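Side-chain contacts in agarase (Pseudoalteromonas fuliginea, PDB 6XJ9), which probably hydrolyses agarose-type galactans of red algal cell walls as a marine bacterial glycoside hydrolase of family 50: residues A[558-563]-A[585-590]; A[517-522]-A[576-581]. All blocks are in the same frame, centred on the assembly; numbering follows the deposited sequence.

Contact 1. Residues A[558-563]-A[585-590]; sequences KVWHLN and VDFSIL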
loop_
_atom_site.group_PDB
_atom_site.type_symbol
_atom_site.label_atom_id
_atom_site.label_comp_id
_atom_site.label_asym_id
_atom_site.label_seq_id
_atom_site.Cartn_x
_atom_site.Cartn_y
_atom_site.Cartn_z
ATOM N N LYS A 558 -12.600 49.384 -39.329
ATOM C CA LYS A 558 -11.339 49.945 -38.873
ATOM C C LYS A 558 -10.704 49.006 -37.851
ATOM O O LYS A 558 -9.520 48.693 -37.937
ATOM C CB LYS A 558 -11.553 51.331 -38.256
ATOM C CG LYS A 558 -11.919 52.441 -39.232
ATOM C CD LYS A 558 -12.021 53.810 -38.583
ATOM C CE LYS A 558 -10.672 54.437 -38.295
ATOM N NZ LYS A 558 -10.813 55.835 -37.823
ATOM N N VAL A 559 -11.506 48.556 -36.881
ATOM C CA VAL A 559 -10.962 47.798 -35.766
ATOM C C VAL A 559 -10.577 46.401 -36.249
ATOM O O VAL A 559 -9.476 45.938 -35.967
ATOM C CB VAL A 559 -11.910 47.797 -34.545
ATOM C CG1 VAL A 559 -11.347 46.987 -33.381
ATOM C CG2 VAL A 559 -12.211 49.212 -34.077
ATOM N N TRP A 560 -11.458 45.778 -37.044
ATOM C CA TRP A 560 -11.312 44.394 -37.474
ATOM C C TRP A 560 -10.419 44.279 -38.714
ATOM O O TRP A 560 -10.053 43.165 -39.102
ATOM C CB TRP A 560 -12.694 43.754 -37.713
ATOM C CG TRP A 560 -13.547 43.511 -36.498
ATOM C CD1 TRP A 560 -13.498 44.164 -35.298
ATOM C CD2 TRP A 560 -14.615 42.547 -36.379
ATOM N NE1 TRP A 560 -14.450 43.671 -34.442
ATOM C CE2 TRP A 560 -15.159 42.685 -35.082
ATOM C CE3 TRP A 560 -15.163 41.584 -37.234
ATOM C CZ2 TRP A 560 -16.209 41.884 -34.624
ATOM C CZ3 TRP A 560 -16.215 40.808 -36.791
ATOM C CH2 TRP A 560 -16.727 40.955 -35.500
ATOM N N HIS A 561 -10.067 45.430 -39.306
ATOM C CA HIS A 561 -9.278 45.541 -40.528
ATOM C C HIS A 561 -9.994 44.857 -41.690
ATOM O O HIS A 561 -9.412 44.028 -42.383
ATOM C CB HIS A 561 -7.835 45.053 -40.327
ATOM C CG HIS A 561 -6.852 45.682 -41.258
ATOM N ND1 HIS A 561 -6.662 47.053 -41.319
ATOM C CD2 HIS A 561 -5.992 45.144 -42.150
ATOM C CE1 HIS A 561 -5.735 47.330 -42.214
ATOM N NE2 HIS A 561 -5.310 46.175 -42.740
ATOM N N LEU A 562 -11.265 45.219 -41.883
ATOM C CA LEU A 562 -12.076 44.681 -42.958
ATOM C C LEU A 562 -12.569 45.826 -43.836
ATOM O O LEU A 562 -12.303 46.990 -43.553
ATOM C CB LEU A 562 -13.243 43.894 -42.353
ATOM C CG LEU A 562 -12.836 42.635 -41.586
ATOM C CD1 LEU A 562 -14.033 42.004 -40.892
ATOM C CD2 LEU A 562 -12.149 41.639 -42.507
ATOM N N ASN A 563 -13.286 45.457 -44.902
ATOM C CA ASN A 563 -13.823 46.373 -45.888
ATOM C C ASN A 563 -15.242 45.926 -46.224
ATOM O O ASN A 563 -15.581 45.740 -47.390
ATOM C CB ASN A 563 -12.936 46.430 -47.138
ATOM C CG ASN A 563 -11.614 47.134 -46.905
ATOM O OD1 ASN A 563 -11.581 48.288 -46.476
ATOM N ND2 ASN A 563 -10.515 46.456 -47.198
ATOM N N VAL A 585 -11.235 42.003 -28.580
ATOM C CA VAL A 585 -12.040 42.542 -27.491
ATOM C C VAL A 585 -13.512 42.254 -27.796
ATOM O O VAL A 585 -14.280 41.879 -26.905
ATOM C CB VAL A 585 -11.742 44.034 -27.206
ATOM C CG1 VAL A 585 -12.831 44.697 -26.377
ATOM C CG2 VAL A 585 -10.390 44.223 -26.530
ATOM N N ASP A 586 -13.871 42.368 -29.076
ATOM C CA ASP A 586 -15.204 42.053 -29.565
ATOM C C ASP A 586 -15.461 40.542 -29.527
ATOM O O ASP A 586 -16.575 40.120 -29.212
ATOM C CB ASP A 586 -15.427 42.663 -30.953
ATOM C CG ASP A 586 -15.202 44.169 -30.951
ATOM O OD1 ASP A 586 -15.608 44.800 -29.974
ATOM O OD2 ASP A 586 -14.576 44.687 -31.897
ATOM N N PHE A 587 -14.442 39.740 -29.865
ATOM C CA PHE A 587 -14.546 38.285 -29.825
ATOM C C PHE A 587 -14.908 37.841 -28.410
ATOM O O PHE A 587 -15.710 36.931 -28.215
ATOM C CB PHE A 587 -13.264 37.626 -30.351
ATOM C CG PHE A 587 -13.107 37.610 -31.857
ATOM C CD1 PHE A 587 -13.809 38.490 -32.670
ATOM C CD2 PHE A 587 -12.253 36.700 -32.471
ATOM C CE1 PHE A 587 -13.664 38.466 -34.052
ATOM C CE2 PHE A 587 -12.084 36.693 -33.850
ATOM C CZ PHE A 587 -12.801 37.568 -34.642
ATOM N N SER A 588 -14.314 38.529 -27.432
ATOM C CA SER A 588 -14.535 38.277 -26.019
ATOM C C SER A 588 -15.966 38.629 -25.614
ATOM O O SER A 588 -16.578 37.906 -24.832
ATOM C CB SER A 588 -13.526 39.032 -25.215
ATOM O OG SER A 588 -13.301 38.372 -23.984
ATOM N N ILE A 589 -16.483 39.743 -26.150
ATOM C CA ILE A 589 -17.836 40.216 -25.878
ATOM C C ILE A 589 -18.835 39.203 -26.435
ATOM O O ILE A 589 -19.808 38.848 -25.763
ATOM C CB ILE A 589 -18.041 41.635 -26.461
ATOM C CG1 ILE A 589 -17.401 42.710 -25.568
ATOM C CG2 ILE A 589 -19.510 41.933 -26.727
ATOM C CD1 ILE A 589 -17.358 44.099 -26.191
ATOM N N LEU A 590 -18.543 38.709 -27.646
ATOM C CA LEU A 590 -19.418 37.795 -28.362
ATOM C C LEU A 590 -19.421 36.431 -27.672
ATOM O O LEU A 590 -20.494 35.889 -27.399
ATOM C CB LEU A 590 -19.004 37.730 -29.840
ATOM C CG LEU A 590 -19.143 39.038 -30.629
ATOM C CD1 LEU A 590 -18.825 38.845 -32.113
ATOM C CD2 LEU A 590 -20.524 39.648 -30.460
#

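Contact 2. Residues A[517-522]-A[576-581]; sequences SVKSHY and IDIKNE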
loop_
_atom_site.group_PDB
_atom_site.type_symbol
_atom_site.label_atom_id
_atom_site.label_comp_id
_atom_site.label_asym_id
_atom_site.label_seq_id
_atom_site.Cartn_x
_atom_site.Cartn_y
_atom_site.Cartn_z
ATOM N N SER A 517 -5.243 28.976 -28.728
ATOM C CA SER A 517 -5.013 29.739 -29.947
ATOM C C SER A 517 -6.262 30.567 -30.212
ATOM O O SER A 517 -7.330 30.225 -29.696
ATOM C CB SER A 517 -4.718 28.837 -31.121
ATOM O OG SER A 517 -5.914 28.211 -31.573
ATOM N N VAL A 518 -6.143 31.616 -31.037
ATOM C CA VAL A 518 -7.313 32.441 -31.306
ATOM C C VAL A 518 -8.406 31.567 -31.911
ATOM O O VAL A 518 -9.558 31.631 -31.482
ATOM C CB VAL A 518 -7.015 33.702 -32.145
ATOM C CG1 VAL A 518 -8.296 34.382 -32.626
ATOM C CG2 VAL A 518 -6.170 34.689 -31.349
ATOM N N LYS A 519 -8.014 30.698 -32.850
ATOM C CA LYS A 519 -8.964 29.853 -33.552
ATOM C C LYS A 519 -9.651 28.886 -32.582
ATOM O O LYS A 519 -10.849 28.649 -32.683
ATOM C CB LYS A 519 -8.248 29.125 -34.693
ATOM C CG LYS A 519 -9.141 28.694 -35.846
ATOM C CD LYS A 519 -8.351 28.106 -36.992
ATOM C CE LYS A 519 -7.897 29.150 -37.988
ATOM N NZ LYS A 519 -7.138 28.533 -39.099
ATOM N N SER A 520 -8.883 28.319 -31.648
ATOM C CA SER A 520 -9.411 27.352 -30.695
ATOM C C SER A 520 -10.303 28.042 -29.663
ATOM O O SER A 520 -11.298 27.485 -29.205
ATOM C CB SER A 520 -8.281 26.643 -30.000
ATOM O OG SER A 520 -7.789 25.595 -30.809
ATOM N N HIS A 521 -9.893 29.244 -29.262
ATOM C CA HIS A 521 -10.536 29.975 -28.191
ATOM C C HIS A 521 -11.872 30.528 -28.678
ATOM O O HIS A 521 -12.904 30.342 -28.030
ATOM C CB HIS A 521 -9.589 31.075 -27.695
ATOM C CG HIS A 521 -10.045 31.769 -26.455
ATOM N ND1 HIS A 521 -9.158 32.404 -25.610
ATOM C CD2 HIS A 521 -11.274 31.961 -25.933
ATOM C CE1 HIS A 521 -9.818 32.935 -24.604
ATOM N NE2 HIS A 521 -11.120 32.681 -24.783
ATOM N N TYR A 522 -11.839 31.194 -29.835
ATOM C CA TYR A 522 -12.998 31.949 -30.284
ATOM C C TYR A 522 -13.639 31.276 -31.492
ATOM O O TYR A 522 -14.293 31.946 -32.285
ATOM C CB TYR A 522 -12.611 33.410 -30.556
ATOM C CG TYR A 522 -12.103 34.129 -29.332
ATOM C CD1 TYR A 522 -12.952 34.431 -28.275
ATOM C CD2 TYR A 522 -10.775 34.483 -29.216
ATOM C CE1 TYR A 522 -12.499 35.077 -27.137
ATOM C CE2 TYR A 522 -10.302 35.135 -28.089
ATOM C CZ TYR A 522 -11.164 35.428 -27.049
ATOM O OH TYR A 522 -10.689 36.056 -25.940
ATOM N N ILE A 576 -13.586 36.789 -40.802
ATOM C CA ILE A 576 -12.693 37.637 -40.014
ATOM C C ILE A 576 -11.246 37.381 -40.412
ATOM O O ILE A 576 -10.907 36.313 -40.919
ATOM C CB ILE A 576 -12.896 37.502 -38.486
ATOM C CG1 ILE A 576 -12.676 36.072 -37.984
ATOM C CG2 ILE A 576 -14.251 38.048 -38.062
ATOM C CD1 ILE A 576 -11.239 35.745 -37.645
ATOM N N ASP A 577 -10.402 38.389 -40.160
ATOM C CA ASP A 577 -8.965 38.298 -40.346
ATOM C C ASP A 577 -8.349 37.640 -39.114
ATOM O O ASP A 577 -8.272 38.262 -38.062
ATOM C CB ASP A 577 -8.369 39.687 -40.605
ATOM C CG ASP A 577 -6.874 39.661 -40.868
ATOM O OD1 ASP A 577 -6.253 38.617 -40.597
ATOM O OD2 ASP A 577 -6.346 40.684 -41.357
ATOM N N ILE A 578 -7.867 36.402 -39.262
ATOM C CA ILE A 578 -7.419 35.613 -38.121
ATOM C C ILE A 578 -6.213 36.255 -37.430
ATOM O O ILE A 578 -5.929 35.937 -36.278
ATOM C CB ILE A 578 -7.168 34.134 -38.492
ATOM C CG1 ILE A 578 -7.018 33.253 -37.245
ATOM C CG2 ILE A 578 -5.981 33.994 -39.439
ATOM C CD1 ILE A 578 -8.335 32.922 -36.552
ATOM N N LYS A 579 -5.524 37.169 -38.127
ATOM C CA LYS A 579 -4.288 37.744 -37.616
ATOM C C LYS A 579 -4.570 39.046 -36.869
ATOM O O LYS A 579 -3.721 39.535 -36.125
ATOM C CB LYS A 579 -3.303 37.998 -38.761
ATOM C CG LYS A 579 -2.878 36.762 -39.544
ATOM C CD LYS A 579 -1.591 36.956 -40.322
ATOM C CE LYS A 579 -0.963 35.642 -40.742
ATOM N NZ LYS A 579 -0.273 34.967 -39.618
ATOM N N ASN A 580 -5.756 39.620 -37.086
ATOM C CA ASN A 580 -6.092 40.902 -36.483
ATOM C C ASN A 580 -6.258 40.732 -34.975
ATOM O O ASN A 580 -6.921 39.793 -34.530
ATOM C CB ASN A 580 -7.360 41.486 -37.102
ATOM C CG ASN A 580 -7.870 42.686 -36.340
ATOM O OD1 ASN A 580 -8.750 42.552 -35.495
ATOM N ND2 ASN A 580 -7.311 43.857 -36.615
ATOM N N GLU A 581 -5.680 41.663 -34.206
ATOM C CA GLU A 581 -5.664 41.556 -32.755
ATOM C C GLU A 581 -6.708 42.470 -32.123
ATOM O O GLU A 581 -7.184 42.181 -31.027
ATOM C CB GLU A 581 -4.297 41.938 -32.190
ATOM C CG GLU A 581 -3.233 40.894 -32.457
ATOM C CD GLU A 581 -1.849 41.319 -32.007
ATOM O OE1 GLU A 581 -1.753 42.005 -30.974
ATOM O OE2 GLU A 581 -0.880 40.986 -32.701
#

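Contact 1. Residues A[558-563]-A[585-590]
Trp560 and Asp586 meet through one nearly straight hydrogen bond, from the indole NE1 to the carboxylate OD2, with 2.7 Å between those two atoms and an N-H...O angle of 169°. The bond pairs the last turn of helix 553-560 with the start of helix 584-609. OD2 lies in the plane of the indole and is reached on its anti side, somewhat out of the carboxylate plane. Both side chains have CG anti to their own carbonyl carbon (chi1 -69° for Trp560), which brings indole and carboxylate toward each other between the helices. The carboxylate is tilted moderately from the ring plane, and Asp586 CB packs 3.8 Å from Trp560 CZ2. Val559 CG1 approaches the same oxygen, OD2, more loosely.

One residue on, Phe587 meets a face of the indole rather than its edge. Its CE1 comes to 4.2 Å from Trp560 CH2, near the rim of the six-membered ring, and the planes stand at 86°, a T-shaped pair with the phenylalanine supplying the edge. The indole is thus held by a polar partner at its NE1 edge and an aromatic one over a face. Met546 and Leu529 of neighbouring helices also pack on Trp560, placing it in the core of a small helical cluster. A phenylalanine here, lacking the indole N-H and the larger ring, would probably leave Asp586 OD2 with one bond fewer and the Phe587 edge with less ring face to pack on.

Asp586 has further partners: OD2 also accepts from Tyr550, and OD1 forms a salt bridge with Lys549. With two neutral donors and a lysine around it, this buried carboxylate is likely to stay ionised, and its bonds tie helices 537-550, 553-560 and 584-609 together.

Contact 2. Residues A[517-522]-A[576-581]
This is a small apolar contact at the protein surface, where the single turn of helix 518-521 faces the loop that leads from helix 567-572 to helix 584-609. Ile578 carries it from the loop side, and the end of its chain does the touching. CD1 lies 4.2 Å from Val518 CG1 and 4.1 Å from Lys519 CE, so one methyl group meets two successive residues of the helix. Val518 and Ile578 run past each other in opposite directions, whereas the lysine chain crosses the isoleucine at about a right angle. With CG1 anti to the backbone N (chi1 -167°), Ile578 extends its longer branch toward the helix. Lys519 bends at chi3 (-89°), and it is the methylene next to the amine that reaches the methyl group.

Each backbone is shaped by a local capping or turn motif. Ser517 is the N-cap of the short helix, its OG accepting from Ser520 N at 3.0 Å. On the loop side, residues Asp577 to Asn580 make a type I beta turn, closed by the bond from Asn580 N to Asp577 O. Asp577 adds an Asx turn: Lys579 N donates to OD1 over 3.0 Å, coming from above the carboxylate plane. Ile578 is the second residue of this doubly bonded turn; its CB faces the helix, and that of Lys579 is turned away.

Behind this surface patch, Val518 also packs on Leu584 of helix 584-609, and Ile578 on Ile526 of helix 523-529.

The two contacts lie with their centres about 10 Å apart, in a helical region well away from the chain's centre. Their segments alternate along the sequence: 517-522, 558-563, 576-581, then 585-590. Contact 1 joins helices 553-560 and 584-609, while contact 2 sets helix 518-521 against the loop entering helix 584-609. Ile576 links them directly, its CG2 lying 3.6 Å from Trp560 CZ3 and its CG1 3.7 Å from Phe587 CZ. Asn580 ND2 probably donates to Val559 O as well. Through these contacts the loop before helix 584-609 joins the buried indole site to the surface patch, bringing helices 518-521, 553-560 and 584-609 into one cluster.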